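Local structure of putative 4-hydroxybenzoyl-CoA thioesterase (2OIW) at residues Asn2-Thr6 and Glu129-Gln133; Asn64-Tyr68 and Glu91-Asn95; Thr84-Glu90 and Lys101-Val107. The protein is a predicted thioesterase that probably hydrolyses acyl-CoA thioesters, as in the 4-hydroxybenzoyl-CoA thioesterases of the hotdog family. The contacts are given in a common frame with arbitrary orientation. Numbering follows the deposited sequence.

Interaction 1 (Asn2-Thr6 and Glu129-Gln133)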
loop_
_atom_site.group_PDB
_atom_site.type_symbol
_atom_site.label_atom_id
_atom_site.label_comp_id
_atom_site.label_asym_id
_atom_site.label_seq_id
_atom_site.Cartn_x
_atom_site.Cartn_y
_atom_site.Cartn_z
ATOM N N ASN A 2 -1.539 -11.572 29.290
ATOM C CA ASN A 2 -3.024 -11.692 29.485
ATOM C C ASN A 2 -3.864 -10.537 28.900
ATOM O O ASN A 2 -4.960 -10.753 28.348
ATOM C CB ASN A 2 -3.380 -11.960 30.975
ATOM C CG ASN A 2 -2.987 -10.804 31.944
ATOM O OD1 ASN A 2 -3.440 -10.783 33.100
ATOM N ND2 ASN A 2 -2.144 -9.871 31.492
ATOM N N ALA A 3 -3.311 -9.327 28.990
ATOM C CA ALA A 3 -4.069 -8.089 28.812
ATOM C C ALA A 3 -3.986 -7.444 27.407
ATOM O O ALA A 3 -4.543 -6.358 27.179
ATOM C CB ALA A 3 -3.652 -7.091 29.898
HETATM N N MSE A 4 -3.325 -8.102 26.460
HETATM C CA MSE A 4 -3.159 -7.497 25.134
HETATM C C MSE A 4 -4.439 -7.442 24.247
HETATM O O MSE A 4 -5.397 -8.185 24.485
HETATM C CB MSE A 4 -1.937 -8.087 24.410
HETATM C CG MSE A 4 -2.159 -9.378 23.653
HETATM SE SE MSE A 4 -2.542 -10.875 24.813
HETATM C CE MSE A 4 -0.729 -11.169 25.519
ATOM N N PHE A 5 -4.473 -6.524 23.280
ATOM C CA PHE A 5 -5.569 -6.451 22.299
ATOM C C PHE A 5 -5.279 -7.473 21.236
ATOM O O PHE A 5 -4.122 -7.718 20.935
ATOM C CB PHE A 5 -5.655 -5.077 21.629
ATOM C CG PHE A 5 -5.802 -3.925 22.586
ATOM C CD1 PHE A 5 -7.041 -3.624 23.158
ATOM C CD2 PHE A 5 -4.706 -3.148 22.923
ATOM C CE1 PHE A 5 -7.185 -2.570 24.033
ATOM C CE2 PHE A 5 -4.839 -2.079 23.812
ATOM C CZ PHE A 5 -6.072 -1.782 24.352
ATOM N N THR A 6 -6.332 -8.071 20.690
ATOM C CA THR A 6 -6.266 -9.143 19.697
ATOM C C THR A 6 -7.029 -8.743 18.418
ATOM O O THR A 6 -8.204 -8.398 18.483
ATOM C CB THR A 6 -6.917 -10.427 20.247
ATOM O OG1 THR A 6 -6.145 -10.899 21.343
ATOM C CG2 THR A 6 -6.964 -11.518 19.168
ATOM N N GLU A 129 -4.277 -1.638 32.147
ATOM C CA GLU A 129 -4.962 -2.913 32.095
ATOM C C GLU A 129 -4.764 -3.594 30.746
ATOM O O GLU A 129 -5.428 -4.582 30.451
ATOM C CB GLU A 129 -6.450 -2.757 32.469
ATOM C CG GLU A 129 -6.869 -3.359 33.854
ATOM C CD GLU A 129 -5.935 -3.017 35.024
ATOM O OE1 GLU A 129 -5.660 -1.813 35.272
ATOM O OE2 GLU A 129 -5.487 -3.965 35.719
ATOM N N HIS A 130 -3.853 -3.062 29.930
ATOM C CA HIS A 130 -3.416 -3.757 28.713
ATOM C C HIS A 130 -1.888 -3.874 28.650
ATOM O O HIS A 130 -1.299 -3.860 27.579
ATOM C CB HIS A 130 -3.983 -3.098 27.449
ATOM C CG HIS A 130 -5.479 -3.023 27.422
ATOM N ND1 HIS A 130 -6.278 -4.135 27.279
ATOM C CD2 HIS A 130 -6.320 -1.968 27.522
ATOM C CE1 HIS A 130 -7.548 -3.769 27.296
ATOM N NE2 HIS A 130 -7.601 -2.459 27.442
ATOM N N VAL A 131 -1.248 -4.006 29.811
ATOM C CA VAL A 131 0.209 -4.111 29.864
ATOM C C VAL A 131 0.665 -5.532 29.478
ATOM O O VAL A 131 0.090 -6.531 29.935
ATOM C CB VAL A 131 0.760 -3.672 31.242
ATOM C CG1 VAL A 131 2.248 -3.954 31.362
ATOM C CG2 VAL A 131 0.493 -2.198 31.449
ATOM N N TRP A 132 1.682 -5.597 28.618
ATOM C CA TRP A 132 2.254 -6.854 28.148
ATOM C C TRP A 132 3.765 -6.696 28.050
ATOM O O TRP A 132 4.275 -5.905 27.226
ATOM C CB TRP A 132 1.662 -7.244 26.788
ATOM C CG TRP A 132 2.155 -8.551 26.187
ATOM C CD1 TRP A 132 2.683 -9.635 26.853
ATOM C CD2 TRP A 132 2.110 -8.918 24.799
ATOM N NE1 TRP A 132 2.995 -10.638 25.955
ATOM C CE2 TRP A 132 2.646 -10.227 24.691
ATOM C CE3 TRP A 132 1.680 -8.264 23.634
ATOM C CZ2 TRP A 132 2.761 -10.892 23.460
ATOM C CZ3 TRP A 132 1.799 -8.925 22.411
ATOM C CH2 TRP A 132 2.335 -10.225 22.336
ATOM N N GLN A 133 4.463 -7.437 28.914
ATOM C CA GLN A 133 5.911 -7.373 29.021
ATOM C C GLN A 133 6.502 -8.778 28.922
ATOM O O GLN A 133 6.463 -9.538 29.891
ATOM C CB GLN A 133 6.310 -6.660 30.320
ATOM C CG GLN A 133 5.980 -5.173 30.282
ATOM C CD GLN A 133 5.866 -4.538 31.652
ATOM O OE1 GLN A 133 5.680 -5.221 32.663
ATOM N NE2 GLN A 133 5.959 -3.211 31.688
HETATM O O HOH W 1 -0.520 -9.239 29.088
#

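Interaction 2 (Asn64-Tyr68 and Glu91-Asn95)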
loop_
_atom_site.group_PDB
_atom_site.type_symbol
_atom_site.label_atom_id
_atom_site.label_comp_id
_atom_site.label_asym_id
_atom_site.label_seq_id
_atom_site.Cartn_x
_atom_site.Cartn_y
_atom_site.Cartn_z
ATOM N N ASN A 64 9.332 -15.678 11.048
ATOM C CA ASN A 64 8.896 -16.738 10.138
ATOM C C ASN A 64 8.106 -16.106 9.023
ATOM O O ASN A 64 7.440 -15.128 9.245
ATOM C CB ASN A 64 8.003 -17.736 10.881
ATOM C CG ASN A 64 8.791 -18.671 11.782
ATOM O OD1 ASN A 64 9.664 -19.399 11.316
ATOM N ND2 ASN A 64 8.479 -18.665 13.089
ATOM N N GLN A 65 8.138 -16.672 7.833
ATOM C CA GLN A 65 7.376 -16.082 6.742
ATOM C C GLN A 65 5.884 -16.337 6.912
ATOM O O GLN A 65 5.449 -17.321 7.546
ATOM C CB GLN A 65 7.844 -16.615 5.393
ATOM C CG GLN A 65 9.321 -16.334 5.092
ATOM C CD GLN A 65 9.631 -14.864 4.771
ATOM O OE1 GLN A 65 8.744 -14.007 4.735
ATOM N NE2 GLN A 65 10.906 -14.578 4.533
HETATM N N MSE A 66 5.100 -15.433 6.355
HETATM C CA MSE A 66 3.670 -15.619 6.353
HETATM C C MSE A 66 3.134 -15.693 4.930
HETATM O O MSE A 66 3.818 -15.319 3.968
HETATM C CB MSE A 66 2.995 -14.517 7.166
HETATM C CG MSE A 66 3.203 -14.688 8.671
HETATM SE SE MSE A 66 2.488 -13.137 9.666
HETATM C CE MSE A 66 3.952 -11.855 9.228
ATOM N N TYR A 67 1.917 -16.193 4.818
ATOM C CA TYR A 67 1.340 -16.582 3.536
ATOM C C TYR A 67 -0.047 -16.010 3.342
ATOM O O TYR A 67 -0.821 -15.929 4.291
ATOM C CB TYR A 67 1.308 -18.126 3.440
ATOM C CG TYR A 67 2.726 -18.645 3.463
ATOM C CD1 TYR A 67 3.563 -18.430 2.357
ATOM C CD2 TYR A 67 3.272 -19.227 4.611
ATOM C CE1 TYR A 67 4.888 -18.841 2.361
ATOM C CE2 TYR A 67 4.603 -19.670 4.626
ATOM C CZ TYR A 67 5.410 -19.452 3.489
ATOM O OH TYR A 67 6.742 -19.834 3.450
ATOM N N TYR A 68 -0.365 -15.633 2.109
ATOM C CA TYR A 68 -1.757 -15.388 1.757
ATOM C C TYR A 68 -2.540 -16.707 1.899
ATOM O O TYR A 68 -2.014 -17.745 1.543
ATOM C CB TYR A 68 -1.829 -14.884 0.297
ATOM C CG TYR A 68 -3.222 -14.814 -0.270
ATOM C CD1 TYR A 68 -4.155 -13.941 0.268
ATOM C CD2 TYR A 68 -3.601 -15.611 -1.360
ATOM C CE1 TYR A 68 -5.429 -13.867 -0.245
ATOM C CE2 TYR A 68 -4.868 -15.537 -1.882
ATOM C CZ TYR A 68 -5.786 -14.681 -1.302
ATOM O OH TYR A 68 -7.046 -14.599 -1.810
ATOM N N GLU A 91 2.996 -8.594 18.364
ATOM C CA GLU A 91 3.393 -9.820 17.681
ATOM C C GLU A 91 2.357 -10.168 16.623
ATOM O O GLU A 91 1.182 -9.874 16.791
ATOM C CB GLU A 91 3.487 -10.989 18.673
ATOM C CG GLU A 91 4.646 -10.937 19.612
ATOM C CD GLU A 91 4.742 -12.159 20.493
ATOM O OE1 GLU A 91 3.832 -13.027 20.422
ATOM O OE2 GLU A 91 5.718 -12.237 21.280
ATOM N N ILE A 92 2.802 -10.777 15.531
ATOM C CA ILE A 92 1.868 -11.348 14.557
ATOM C C ILE A 92 2.074 -12.850 14.480
ATOM O O ILE A 92 3.207 -13.317 14.353
ATOM C CB ILE A 92 2.006 -10.703 13.158
ATOM C CG1 ILE A 92 1.846 -9.188 13.249
ATOM C CG2 ILE A 92 0.956 -11.246 12.225
ATOM C CD1 ILE A 92 2.103 -8.498 11.952
ATOM N N HIS A 93 0.967 -13.594 14.602
ATOM C CA HIS A 93 0.955 -15.040 14.542
ATOM C C HIS A 93 0.175 -15.516 13.301
ATOM O O HIS A 93 -0.749 -14.843 12.815
ATOM C CB HIS A 93 0.291 -15.653 15.789
ATOM C CG HIS A 93 0.989 -15.356 17.084
ATOM N ND1 HIS A 93 0.936 -16.210 18.162
ATOM C CD2 HIS A 93 1.737 -14.296 17.485
ATOM C CE1 HIS A 93 1.624 -15.697 19.171
ATOM N NE2 HIS A 93 2.119 -14.533 18.785
ATOM N N GLN A 94 0.554 -16.685 12.803
ATOM C CA GLN A 94 -0.191 -17.369 11.741
ATOM C C GLN A 94 -0.060 -18.859 12.023
ATOM O O GLN A 94 1.018 -19.320 12.408
ATOM C CB GLN A 94 0.338 -17.023 10.350
ATOM C CG GLN A 94 -0.474 -17.648 9.179
ATOM C CD GLN A 94 -0.057 -17.119 7.802
ATOM O OE1 GLN A 94 1.078 -17.311 7.360
ATOM N NE2 GLN A 94 -0.988 -16.455 7.111
ATOM N N ASN A 95 -1.154 -19.606 11.879
ATOM C CA ASN A 95 -1.104 -21.050 12.145
ATOM C C ASN A 95 -0.576 -21.361 13.547
ATOM O O ASN A 95 0.126 -22.348 13.753
ATOM C CB ASN A 95 -0.235 -21.752 11.089
ATOM C CG ASN A 95 -0.529 -23.248 10.996
ATOM O OD1 ASN A 95 -1.696 -23.677 11.097
ATOM N ND2 ASN A 95 0.525 -24.056 10.839
HETATM O O HOH W 2 3.242 -18.760 8.256
#

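Interaction 3 (Thr84-Glu90 and Lys101-Val107)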
loop_
_atom_site.group_PDB
_atom_site.type_symbol
_atom_site.label_atom_id
_atom_site.label_comp_id
_atom_site.label_asym_id
_atom_site.label_seq_id
_atom_site.Cartn_x
_atom_site.Cartn_y
_atom_site.Cartn_z
ATOM N N THR A 84 4.830 11.223 28.264
ATOM C CA THR A 84 4.101 11.720 27.100
ATOM C C THR A 84 4.120 10.670 25.992
ATOM O O THR A 84 3.600 10.912 24.890
ATOM C CB THR A 84 4.763 12.990 26.523
ATOM O OG1 THR A 84 6.030 12.635 25.958
ATOM C CG2 THR A 84 4.955 14.046 27.592
ATOM N N SER A 85 4.750 9.528 26.279
ATOM C CA SER A 85 4.918 8.460 25.301
ATOM C C SER A 85 4.457 7.116 25.796
ATOM O O SER A 85 4.185 6.939 26.977
ATOM C CB SER A 85 6.380 8.359 24.808
ATOM O OG SER A 85 7.259 8.121 25.881
ATOM N N LEU A 86 4.344 6.171 24.880
ATOM C CA LEU A 86 4.117 4.808 25.290
ATOM C C LEU A 86 4.849 3.905 24.331
ATOM O O LEU A 86 5.053 4.248 23.175
ATOM C CB LEU A 86 2.605 4.498 25.410
ATOM C CG LEU A 86 1.713 4.085 24.244
ATOM C CD1 LEU A 86 0.231 4.275 24.630
ATOM C CD2 LEU A 86 2.003 4.878 23.005
ATOM N N THR A 87 5.324 2.788 24.849
ATOM C CA THR A 87 6.101 1.839 24.069
ATOM C C THR A 87 5.224 0.607 23.994
ATOM O O THR A 87 4.859 -0.000 25.037
ATOM C CB THR A 87 7.428 1.533 24.745
ATOM O OG1 THR A 87 8.137 2.768 24.948
ATOM C CG2 THR A 87 8.257 0.576 23.912
ATOM N N ILE A 88 4.892 0.258 22.755
ATOM C CA ILE A 88 4.048 -0.861 22.455
ATOM C C ILE A 88 4.894 -2.098 22.150
ATOM O O ILE A 88 5.894 -2.013 21.430
ATOM C CB ILE A 88 3.205 -0.506 21.228
ATOM C CG1 ILE A 88 2.187 0.606 21.559
ATOM C CG2 ILE A 88 2.574 -1.732 20.614
ATOM C CD1 ILE A 88 1.597 1.235 20.312
ATOM N N TYR A 89 4.489 -3.241 22.695
ATOM C CA TYR A 89 5.030 -4.510 22.267
ATOM C C TYR A 89 3.953 -5.231 21.441
ATOM O O TYR A 89 2.785 -5.208 21.812
ATOM C CB TYR A 89 5.512 -5.375 23.451
ATOM C CG TYR A 89 6.071 -6.684 22.969
ATOM C CD1 TYR A 89 7.304 -6.737 22.337
ATOM C CD2 TYR A 89 5.332 -7.859 23.084
ATOM C CE1 TYR A 89 7.809 -7.939 21.852
ATOM C CE2 TYR A 89 5.812 -9.040 22.610
ATOM C CZ TYR A 89 7.049 -9.085 21.998
ATOM O OH TYR A 89 7.521 -10.281 21.521
ATOM N N GLU A 90 4.335 -5.862 20.339
ATOM C CA GLU A 90 3.343 -6.444 19.422
ATOM C C GLU A 90 3.891 -7.666 18.702
ATOM O O GLU A 90 5.115 -7.771 18.457
ATOM C CB GLU A 90 2.836 -5.372 18.421
ATOM C CG GLU A 90 3.984 -4.538 17.814
ATOM C CD GLU A 90 3.625 -3.092 17.475
ATOM O OE1 GLU A 90 2.412 -2.725 17.469
ATOM O OE2 GLU A 90 4.587 -2.317 17.193
ATOM N N LYS A 101 7.726 -10.044 15.453
ATOM C CA LYS A 101 7.704 -9.398 16.758
ATOM C C LYS A 101 8.111 -7.956 16.556
ATOM O O LYS A 101 9.040 -7.688 15.796
ATOM C CB LYS A 101 8.679 -10.073 17.706
ATOM C CG LYS A 101 8.390 -11.553 17.934
ATOM C CD LYS A 101 9.332 -12.140 18.983
ATOM C CE LYS A 101 10.768 -12.201 18.484
ATOM N NZ LYS A 101 11.582 -13.200 19.244
ATOM N N GLY A 102 7.431 -7.027 17.227
ATOM C CA GLY A 102 7.678 -5.621 16.999
ATOM C C GLY A 102 7.641 -4.844 18.289
ATOM O O GLY A 102 7.027 -5.256 19.281
ATOM N N ARG A 103 8.291 -3.695 18.253
ATOM C CA ARG A 103 8.123 -2.668 19.268
ATOM C C ARG A 103 7.953 -1.326 18.568
ATOM O O ARG A 103 8.608 -1.052 17.539
ATOM C CB ARG A 103 9.377 -2.607 20.150
ATOM C CG ARG A 103 9.211 -3.098 21.563
ATOM C CD ARG A 103 10.540 -3.134 22.285
ATOM N NE ARG A 103 10.461 -4.069 23.410
ATOM C CZ ARG A 103 10.804 -5.361 23.363
ATOM N NH1 ARG A 103 11.263 -5.895 22.237
ATOM N NH2 ARG A 103 10.690 -6.121 24.460
ATOM N N SER A 104 7.108 -0.474 19.143
ATOM C CA SER A 104 6.934 0.882 18.637
ATOM C C SER A 104 6.737 1.876 19.768
ATOM O O SER A 104 6.166 1.553 20.829
ATOM C CB SER A 104 5.764 0.964 17.645
ATOM O OG SER A 104 4.604 0.368 18.190
ATOM N N VAL A 105 7.233 3.081 19.549
ATOM C CA VAL A 105 7.114 4.143 20.555
ATOM C C VAL A 105 6.315 5.262 19.886
ATOM O O VAL A 105 6.631 5.684 18.767
ATOM C CB VAL A 105 8.512 4.656 21.002
ATOM C CG1 VAL A 105 8.400 5.715 22.127
ATOM C CG2 VAL A 105 9.440 3.482 21.420
ATOM N N TYR A 106 5.270 5.697 20.565
ATOM C CA TYR A 106 4.383 6.756 20.102
ATOM C C TYR A 106 4.434 7.891 21.108
ATOM O O TYR A 106 4.656 7.654 22.284
ATOM C CB TYR A 106 2.968 6.212 20.040
ATOM C CG TYR A 106 2.589 5.573 18.719
ATOM C CD1 TYR A 106 2.898 4.250 18.454
ATOM C CD2 TYR A 106 1.900 6.302 17.736
ATOM C CE1 TYR A 106 2.556 3.667 17.217
ATOM C CE2 TYR A 106 1.545 5.714 16.508
ATOM C CZ TYR A 106 1.869 4.399 16.261
ATOM O OH TYR A 106 1.552 3.845 15.030
ATOM N N VAL A 107 4.250 9.121 20.644
ATOM C CA VAL A 107 4.097 10.245 21.547
ATOM C C VAL A 107 2.666 10.762 21.441
ATOM O O VAL A 107 2.102 10.833 20.347
ATOM C CB VAL A 107 5.162 11.366 21.302
ATOM C CG1 VAL A 107 5.040 11.977 19.906
ATOM C CG2 VAL A 107 5.069 12.447 22.375
#

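Interaction 1 (Asn2-Thr6 and Glu129-Gln133)
His-130 makes the direct hydrogen bond between these two segments. Its side chain has chi1 in the m well (-58°), which brings ND1 to Ala-3 O at 2.8 Å. The carbonyl meets the imidazole edge close to the ring plane, as a donor of this kind requires. The same imidazole lies obliquely against Phe-5, also m at chi1. Their centroids are 4.0 Å apart and the planes are tilted by 34°. Ala-3 points its methyl toward the other backbone, with CB 3.1 Å from Glu-129 O and 3.8 Å from Val-131 O.

The two pieces run nearly at right angles, 97° apart, and do not pair as strands. Instead, both dock on strand 72-81 of the antiparallel hotdog sheet. Phe-5 shares a backbone hydrogen bond with Thr-76, and His-130 and Trp-132 each share one with Ile-78. The contact thus brings the two chain ends together at the surface, where the strand 5-9 meets the tail that follows helix 121-128.

Selenomethionine Met-4 is folded back on itself, with chi1 p and both chi2 and chi3 m. This curl carries CE over the face of Trp-132, 3.6 Å from the centroid of the five-membered ring and 10° off its normal, a CH-pi contact. SE lies 5.1 Å from the centroid of the six-membered ring, a Met-aromatic contact. Trp-132 has chi1 t, so its indole reaches out between Met-4 and Tyr-89, which it meets edge-to-face. Water 1 bridges the backbones: it accepts from Ala-3 N at 2.8 Å and donates to Val-131 O at 2.9 Å.

Interaction 2 (Asn64-Tyr68 and Glu91-Asn95)
Residues Asn-64 to Tyr-68 are extended but belong to no regular strand. They lie in the connection from strand 53-62 to strand 72-81 of the hotdog fold. Glu-91 to Gln-94 form the end of strand 85-94. At Asn-95 the backbone turns to positive phi (55°, psi 33°) as the chain leaves the strand. The two backbones stay well apart: the nearest CA atoms, of Met-66 and Gln-94, are 6.9 Å from each other.

A side chain fills that gap. Gln-94 is t at both chi1 and chi2, so its amide extends to the loop and pairs with the backbone of one residue. OE1 accepts from Tyr-67 N at 2.9 Å, and NE2 donates to Tyr-67 O, also at 2.9 Å. NE2 has a second acceptor in Gln-70 O, so Gln-94 ties down two points of this connection. Beside it, selenomethionine Met-66 points toward the strand, and its SE packs on Ile-92 CG2 at 3.5 Å. This apolar pair is buried beneath helix 27-34, where both side chains touch Val-27. His-93 points away from the loop. Its NE2 donates to Glu-91 OE1 at 2.8 Å, along the same side of the strand. Water 2 completes the polar bridge, donating to Gln-65 O at 2.7 Å and to Gln-94 OE1 at 2.8 Å.

Interaction 3 (Thr84-Glu90 and Lys101-Val107)
This is an antiparallel strand pair, the two arms of the beta hairpin 85-94/97-110 within the hotdog sheet. The strand axes come within 4.5 Å, with directions 161° apart. Three hydrogen-bonded pairs, Leu-86 with Tyr-106, Ile-88 with Ser-104 and Glu-90 with Gly-102, each give two backbone bonds. The shortest is Ile-88 N to Ser-104 O, 2.6 Å. Non-hydrogen-bonded pairs alternate with them, such as Thr-87 with Val-105.

On one face, Tyr-106 CB packs on Leu-86 CD2 at 3.4 Å, and Tyr-106 CD1 on Ile-88 CD1 at 3.8 Å. Ser-104 OG donates to Glu-90 OE2 at 2.9 Å, an oxygen that also forms a salt bridge with Arg-35. Gly-102 leaves room beside Glu-90, since a CB there would come 3.3 Å from Glu-90 CG. On the other face, Tyr-89 CD1 lies over the face of the Arg-103 guanidinium, 3.9 Å from Arg-103 CZ; the guanidinium also forms a salt bridge with Glu-79.

Strand 72-81 flanks the 85-94 arm and strand 53-62 flanks the 97-110 arm. Helix 36-42 covers the face of Leu-86 and Ile-88, which both touch Ile-38, while Tyr-106 meets Phe-39.

Interaction 3 is regular sheet pairing, partly buried and held mostly by backbone hydrogen bonds; its Leu-86, Ile-88 and Tyr-106 face looks to the interior. Interaction 2 is buried and continues along the same strand 85-94, where the Gln-94 amide, not strand pairing, ties a loop to the strand. Interaction 1 lies at the surface and joins the chain ends through aromatic and selenium contacts and one histidine bond. Along the chain, it encloses the other two, whose segments alternate. Trp-132 connects all three: CZ2 lies 3.7 Å from Tyr-89 CE2 of interaction 3, and CH2 lies 3.6 Å from Glu-91 CD of interaction 2. Interactions 1 and 2 each have their own water between their segments.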